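PDB 6USS: sulfatase from Bacteroides fragilis CAG:558, which probably hydrolyses aryl sulfate esters as a calcium-dependent sulfatase of the human gut microbiota. Local coordinates for residues A[100-105]-A[495-500]; A[105-110]-A[427-432]. The protein carries 1 engineered substitution. All blocks are in the same frame, centred on the assembly; numbering follows the deposited sequence.

Contact 1. Residues A[100-105]-A[495-500]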
loop_
_atom_site.group_PDB
_atom_site.type_symbol
_atom_site.label_atom_id
_atom_site.label_comp_id
_atom_site.label_asym_id
_atom_site.label_seq_id
_atom_site.Cartn_x
_atom_site.Cartn_y
_atom_site.Cartn_z
ATOM N N ASN A 100 -16.907 -5.290 -17.860
ATOM C CA ASN A 100 -16.624 -5.814 -19.195
ATOM C C ASN A 100 -15.704 -4.855 -19.958
ATOM O O ASN A 100 -15.786 -3.631 -19.802
ATOM C CB ASN A 100 -17.923 -6.030 -19.977
ATOM C CG ASN A 100 -17.672 -6.499 -21.415
ATOM O OD1 ASN A 100 -17.707 -5.700 -22.347
ATOM N ND2 ASN A 100 -17.410 -7.789 -21.591
ATOM N N ALA A 101 -14.832 -5.415 -20.803
ATOM C CA ALA A 101 -13.804 -4.598 -21.452
ATOM C C ALA A 101 -14.408 -3.468 -22.290
ATOM O O ALA A 101 -13.839 -2.373 -22.378
ATOM C CB ALA A 101 -12.899 -5.489 -22.309
ATOM N N ALA A 102 -15.564 -3.708 -22.910
ATOM C CA ALA A 102 -16.162 -2.674 -23.745
ATOM C C ALA A 102 -16.434 -1.424 -22.931
ATOM O O ALA A 102 -16.258 -0.308 -23.424
ATOM C CB ALA A 102 -17.449 -3.184 -24.400
ATOM N N ARG A 103 -16.819 -1.597 -21.662
ATOM C CA ARG A 103 -17.126 -0.461 -20.807
ATOM C C ARG A 103 -15.868 0.239 -20.295
ATOM O O ARG A 103 -15.825 1.476 -20.255
ATOM C CB ARG A 103 -17.999 -0.909 -19.638
ATOM C CG ARG A 103 -18.359 0.213 -18.696
ATOM C CD ARG A 103 -18.815 -0.315 -17.358
ATOM N NE ARG A 103 -19.941 -1.238 -17.465
ATOM C CZ ARG A 103 -21.189 -0.854 -17.715
ATOM N NH1 ARG A 103 -21.459 0.429 -17.896
ATOM N NH2 ARG A 103 -22.165 -1.748 -17.789
ATOM N N HIS A 104 -14.833 -0.500 -19.881
ATOM C CA HIS A 104 -13.717 0.242 -19.306
ATOM C C HIS A 104 -12.737 0.760 -20.354
ATOM O O HIS A 104 -11.889 1.593 -20.018
ATOM C CB HIS A 104 -12.985 -0.583 -18.227
ATOM C CG HIS A 104 -12.368 -1.859 -18.715
ATOM N ND1 HIS A 104 -11.399 -1.901 -19.700
ATOM C CD2 HIS A 104 -12.557 -3.140 -18.317
ATOM C CE1 HIS A 104 -11.029 -3.155 -19.892
ATOM N NE2 HIS A 104 -11.718 -3.928 -19.066
ATOM N N ARG A 105 -12.842 0.313 -21.603
ATOM C CA ARG A 105 -12.113 0.870 -22.741
ATOM C C ARG A 105 -10.600 0.707 -22.654
ATOM O O ARG A 105 -9.877 1.336 -23.436
ATOM C CB ARG A 105 -12.433 2.351 -22.945
ATOM C CG ARG A 105 -13.896 2.611 -23.174
ATOM C CD ARG A 105 -14.214 4.053 -22.912
ATOM N NE ARG A 105 -15.446 4.477 -23.561
ATOM C CZ ARG A 105 -15.831 5.747 -23.638
ATOM N NH1 ARG A 105 -15.070 6.695 -23.116
ATOM N NH2 ARG A 105 -16.969 6.077 -24.236
ATOM N N ARG A 495 -23.382 0.114 -27.280
ATOM C CA ARG A 495 -23.820 1.490 -27.069
ATOM C C ARG A 495 -24.246 1.701 -25.622
ATOM O O ARG A 495 -23.964 2.750 -25.034
ATOM C CB ARG A 495 -24.952 1.851 -28.030
ATOM C CG ARG A 495 -24.536 1.869 -29.490
ATOM C CD ARG A 495 -25.712 2.209 -30.399
ATOM N NE ARG A 495 -26.780 1.200 -30.355
ATOM C CZ ARG A 495 -26.938 0.212 -31.242
ATOM N NH1 ARG A 495 -26.087 0.079 -32.256
ATOM N NH2 ARG A 495 -27.946 -0.651 -31.113
ATOM N N LYS A 496 -24.886 0.693 -25.021
ATOM C CA LYS A 496 -25.381 0.825 -23.655
ATOM C C LYS A 496 -24.252 1.105 -22.666
ATOM O O LYS A 496 -24.377 1.988 -21.813
ATOM C CB LYS A 496 -26.145 -0.433 -23.240
ATOM C CG LYS A 496 -26.604 -0.412 -21.770
ATOM C CD LYS A 496 -27.482 -1.606 -21.394
ATOM C CE LYS A 496 -26.650 -2.854 -21.113
ATOM N NZ LYS A 496 -27.346 -4.135 -21.498
ATOM N N VAL A 497 -23.141 0.371 -22.759
ATOM C CA VAL A 497 -22.072 0.509 -21.774
ATOM C C VAL A 497 -21.087 1.589 -22.211
ATOM O O VAL A 497 -20.037 1.775 -21.586
ATOM C CB VAL A 497 -21.344 -0.834 -21.545
ATOM C CG1 VAL A 497 -22.339 -1.945 -21.194
ATOM C CG2 VAL A 497 -20.515 -1.198 -22.783
ATOM N N GLY A 498 -21.399 2.297 -23.292
ATOM C CA GLY A 498 -20.475 3.301 -23.793
ATOM C C GLY A 498 -19.254 2.747 -24.495
ATOM O O GLY A 498 -18.191 3.378 -24.474
ATOM N N GLY A 499 -19.372 1.573 -25.109
ATOM C CA GLY A 499 -18.266 1.007 -25.854
ATOM C C GLY A 499 -17.887 1.865 -27.047
ATOM O O GLY A 499 -18.576 2.816 -27.433
ATOM N N GLN A 500 -16.760 1.512 -27.653
ATOM C CA GLN A 500 -16.175 2.349 -28.683
ATOM C C GLN A 500 -15.939 1.558 -29.962
ATOM O O GLN A 500 -16.102 0.338 -30.022
ATOM C CB GLN A 500 -14.867 2.965 -28.203
ATOM C CG GLN A 500 -15.023 3.864 -27.002
ATOM C CD GLN A 500 -13.691 4.429 -26.577
ATOM O OE1 GLN A 500 -12.743 3.677 -26.306
ATOM N NE2 GLN A 500 -13.592 5.759 -26.549
HETATM O O HOH W 1 -15.011 -0.164 -25.865
HETATM O O HOH W 2 -17.330 3.238 -20.929
#
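The backbones come nearest at A102 and G499, whose CA atoms lie 4.7 Å apart, where the short helix 101-104 meets the turn that ends helix 480-496. That turn is a Schellman motif with G498, at positive phi, as its C-prime residue, and its reversal presents G498 O to R105. R105 grips this one oxygen side-on with two nitrogens: NE to G498 O is 3.1 Å and NH2 to G498 O is 3.0 Å. The oxygen lies in the guanidinium plane; NH2 uses a carbonyl lone pair, whereas NE approaches nearly along the C=O axis. One guanidinium face is covered by the amide of Q500, NE2 lying 3.6 Å above its centre with the two planes 13° apart, a parallel stack. Extension of the Q500 chain beyond CG (chi2 179°) carries its amide there, and NE2 bonds to D128 O. V497 fills the other half of the contact. Its CB lies over the centre of one R103 guanidinium face while CG1, set beside the backbone N (chi1 -53°), approaches R103 NH2 at 3.4 Å; the charge itself is met by D403 in a salt bridge. V497 CG2 packs on A102 CB. A102 O receives a CA-H...O contact from G499 CA at 3.4 Å, and a water also joins it to Q500 N. The helix start is fixed separately: N100 OD1 caps A102 N from a position that puts the donor above the carbonyl plane. Helix 101-104 is thus placed between helix 88-97, where A101 touches P90 and S94, and helix 480-496, where A102 touches L494; R103 and H104 also meet F144 of strand 143-145.

Contact 2. Residues A[105-110]-A[427-432]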
loop_
_atom_site.group_PDB
_atom_site.type_symbol
_atom_site.label_atom_id
_atom_site.label_comp_id
_atom_site.label_asym_id
_atom_site.label_seq_id
_atom_site.Cartn_x
_atom_site.Cartn_y
_atom_site.Cartn_z
ATOM N N ARG A 105 -12.842 0.313 -21.603
ATOM C CA ARG A 105 -12.113 0.870 -22.741
ATOM C C ARG A 105 -10.600 0.707 -22.654
ATOM O O ARG A 105 -9.877 1.336 -23.436
ATOM C CB ARG A 105 -12.433 2.351 -22.945
ATOM C CG ARG A 105 -13.896 2.611 -23.174
ATOM C CD ARG A 105 -14.214 4.053 -22.912
ATOM N NE ARG A 105 -15.446 4.477 -23.561
ATOM C CZ ARG A 105 -15.831 5.747 -23.638
ATOM N NH1 ARG A 105 -15.070 6.695 -23.116
ATOM N NH2 ARG A 105 -16.969 6.077 -24.236
ATOM N N VAL A 106 -10.093 -0.100 -21.728
ATOM C CA VAL A 106 -8.692 -0.499 -21.795
ATOM C C VAL A 106 -8.643 -1.748 -22.663
ATOM O O VAL A 106 -8.494 -2.861 -22.151
ATOM C CB VAL A 106 -8.101 -0.754 -20.392
ATOM C CG1 VAL A 106 -6.610 -0.683 -20.432
ATOM C CG2 VAL A 106 -8.637 0.242 -19.388
ATOM N N THR A 107 -8.800 -1.574 -23.981
ATOM C CA THR A 107 -9.112 -2.668 -24.900
ATOM C C THR A 107 -7.905 -3.182 -25.663
ATOM O O THR A 107 -8.022 -4.199 -26.356
ATOM C CB THR A 107 -10.205 -2.247 -25.910
ATOM O OG1 THR A 107 -9.958 -0.920 -26.385
ATOM C CG2 THR A 107 -11.600 -2.301 -25.275
ATOM N N ASN A 108 -6.762 -2.517 -25.567
ATOM C CA ASN A 108 -5.510 -3.052 -26.076
ATOM C C ASN A 108 -4.460 -2.898 -24.983
ATOM O O ASN A 108 -4.738 -2.339 -23.917
ATOM C CB ASN A 108 -5.115 -2.350 -27.374
ATOM C CG ASN A 108 -4.126 -3.136 -28.174
ATOM O OD1 ASN A 108 -3.596 -4.150 -27.711
ATOM N ND2 ASN A 108 -3.840 -2.658 -29.385
ATOM N N TRP A 109 -3.242 -3.380 -25.224
ATOM C CA TRP A 109 -2.276 -3.438 -24.129
ATOM C C TRP A 109 -1.647 -2.070 -23.829
ATOM O O TRP A 109 -1.366 -1.275 -24.727
ATOM C CB TRP A 109 -1.195 -4.488 -24.409
ATOM C CG TRP A 109 -0.239 -4.174 -25.510
ATOM C CD1 TRP A 109 -0.370 -4.508 -26.829
ATOM C CD2 TRP A 109 1.018 -3.489 -25.386
ATOM N NE1 TRP A 109 0.727 -4.065 -27.540
ATOM C CE2 TRP A 109 1.592 -3.434 -26.678
ATOM C CE3 TRP A 109 1.714 -2.922 -24.311
ATOM C CZ2 TRP A 109 2.828 -2.821 -26.924
ATOM C CZ3 TRP A 109 2.943 -2.326 -24.553
ATOM C CH2 TRP A 109 3.485 -2.277 -25.852
ATOM N N THR A 110 -1.433 -1.799 -22.546
ATOM C CA THR A 110 -0.972 -0.496 -22.088
ATOM C C THR A 110 0.465 -0.553 -21.584
ATOM O O THR A 110 0.926 -1.587 -21.082
ATOM C CB THR A 110 -1.862 0.039 -20.965
ATOM O OG1 THR A 110 -1.649 -0.739 -19.784
ATOM C CG2 THR A 110 -3.316 -0.047 -21.352
ATOM N N PHE A 427 -12.849 -5.174 -29.401
ATOM C CA PHE A 427 -11.458 -4.840 -29.712
ATOM C C PHE A 427 -11.447 -3.842 -30.861
ATOM O O PHE A 427 -11.150 -4.198 -32.014
ATOM C CB PHE A 427 -10.644 -6.091 -30.064
ATOM C CG PHE A 427 -9.153 -5.861 -30.101
ATOM C CD1 PHE A 427 -8.403 -5.881 -28.927
ATOM C CD2 PHE A 427 -8.494 -5.633 -31.319
ATOM C CE1 PHE A 427 -7.009 -5.667 -28.956
ATOM C CE2 PHE A 427 -7.103 -5.418 -31.367
ATOM C CZ PHE A 427 -6.364 -5.428 -30.188
ATOM N N PRO A 428 -11.768 -2.593 -30.593
ATOM C CA PRO A 428 -11.694 -1.546 -31.621
ATOM C C PRO A 428 -10.284 -0.979 -31.748
ATOM O O PRO A 428 -10.066 0.231 -31.638
ATOM C CB PRO A 428 -12.683 -0.496 -31.105
ATOM C CG PRO A 428 -12.585 -0.619 -29.600
ATOM C CD PRO A 428 -12.208 -2.066 -29.290
ATOM N N ASN A 429 -9.312 -1.866 -31.968
ATOM C CA ASN A 429 -7.903 -1.528 -31.857
ATOM C C ASN A 429 -7.112 -2.232 -32.952
ATOM O O ASN A 429 -7.654 -3.008 -33.743
ATOM C CB ASN A 429 -7.365 -1.914 -30.480
ATOM C CG ASN A 429 -7.957 -1.085 -29.387
ATOM O OD1 ASN A 429 -9.072 -1.358 -28.923
ATOM N ND2 ASN A 429 -7.234 -0.044 -28.975
ATOM N N HIS A 430 -5.806 -1.978 -32.991
ATOM C CA HIS A 430 -4.930 -2.621 -33.970
ATOM C C HIS A 430 -3.759 -3.261 -33.226
ATOM O O HIS A 430 -2.808 -2.572 -32.835
ATOM C CB HIS A 430 -4.451 -1.625 -35.024
ATOM C CG HIS A 430 -4.060 -2.256 -36.327
ATOM N ND1 HIS A 430 -3.487 -1.543 -37.361
ATOM C CD2 HIS A 430 -4.162 -3.532 -36.767
ATOM C CE1 HIS A 430 -3.251 -2.351 -38.377
ATOM N NE2 HIS A 430 -3.653 -3.563 -38.045
ATOM N N TRP A 431 -3.839 -4.582 -33.031
ATOM C CA TRP A 431 -2.747 -5.339 -32.442
ATOM C C TRP A 431 -1.593 -5.465 -33.435
ATOM O O TRP A 431 -1.699 -5.111 -34.612
ATOM C CB TRP A 431 -3.224 -6.717 -32.003
ATOM C CG TRP A 431 -2.299 -7.377 -31.059
ATOM C CD1 TRP A 431 -1.765 -6.837 -29.925
ATOM C CD2 TRP A 431 -1.790 -8.718 -31.147
ATOM N NE1 TRP A 431 -0.948 -7.757 -29.301
ATOM C CE2 TRP A 431 -0.947 -8.918 -30.026
ATOM C CE3 TRP A 431 -1.962 -9.766 -32.064
ATOM C CZ2 TRP A 431 -0.277 -10.115 -29.800
ATOM C CZ3 TRP A 431 -1.296 -10.953 -31.842
ATOM C CH2 TRP A 431 -0.467 -11.124 -30.714
ATOM N N GLY A 432 -0.473 -5.987 -32.947
ATOM C CA GLY A 432 0.754 -5.891 -33.715
ATOM C C GLY A 432 0.877 -6.878 -34.852
ATOM O O GLY A 432 1.726 -6.679 -35.726
#
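T107 OG1 donates to N429 OD1 at 2.7 Å, the two side chains crossing at about a right angle; with N108 these residues bury the most surface here, 77 Å² for N108, 67 Å² for T107 and 40 Å² for N429. With chi1 at 42°, OG1 sits between the backbone N and the carbonyl carbon, from where it also lies 3.8 Å from P428 CD. N108 and N429 run alongside in opposite senses, N108 CB reaching N429 ND2 at 3.5 Å with the amide planes 75° apart. Their ND2 atoms both bond to D118 OD2, which H430 N reaches as well, so one carboxylate oxygen takes three donors and fixes both amides. W109 N also donates to N108 OD1, from above the carbonyl plane. N108 CG rests 3.8 Å from F427 CZ, and N429 CB lies over one face of that ring, offset toward the rim. Farther along, W109 and W431 meet rim to rim, CD1 to CD1 at 4.1 Å, their planes at 89°. W109's side chain is about 8 Å from the bound calcium ion, so this end lies near the calcium site without touching the ion. The contact joins the loop after helix 101-104 to the one leaving strand 422-427, an outermost strand of the four-stranded antiparallel sheet, while V106 and W109 touch helix 88-97.

In the fold
R105 belongs to both segment pairs, and contact 2 is nested along the chain inside the loop closed by contact 1; the centres of the two contacts are about 13 Å apart. Packing of A101 O on T107 CG2 and of Q500 O on P428 CG makes them continuous. Contact 1 is partly buried, its centre about 18 Å from the chain centre and away from the annotated sites, and relies on guanidinium groups, a helix-terminal carbonyl, the apolar packing of V497 and a bridging water. Contact 2 is more buried, its centre about 14 Å from the chain centre, and relies on a hydroxyl, amides and aromatic rings near the calcium site. Together they tie one chain run, 100-110, to the C-terminal four-stranded sheet region and its helix 480-496.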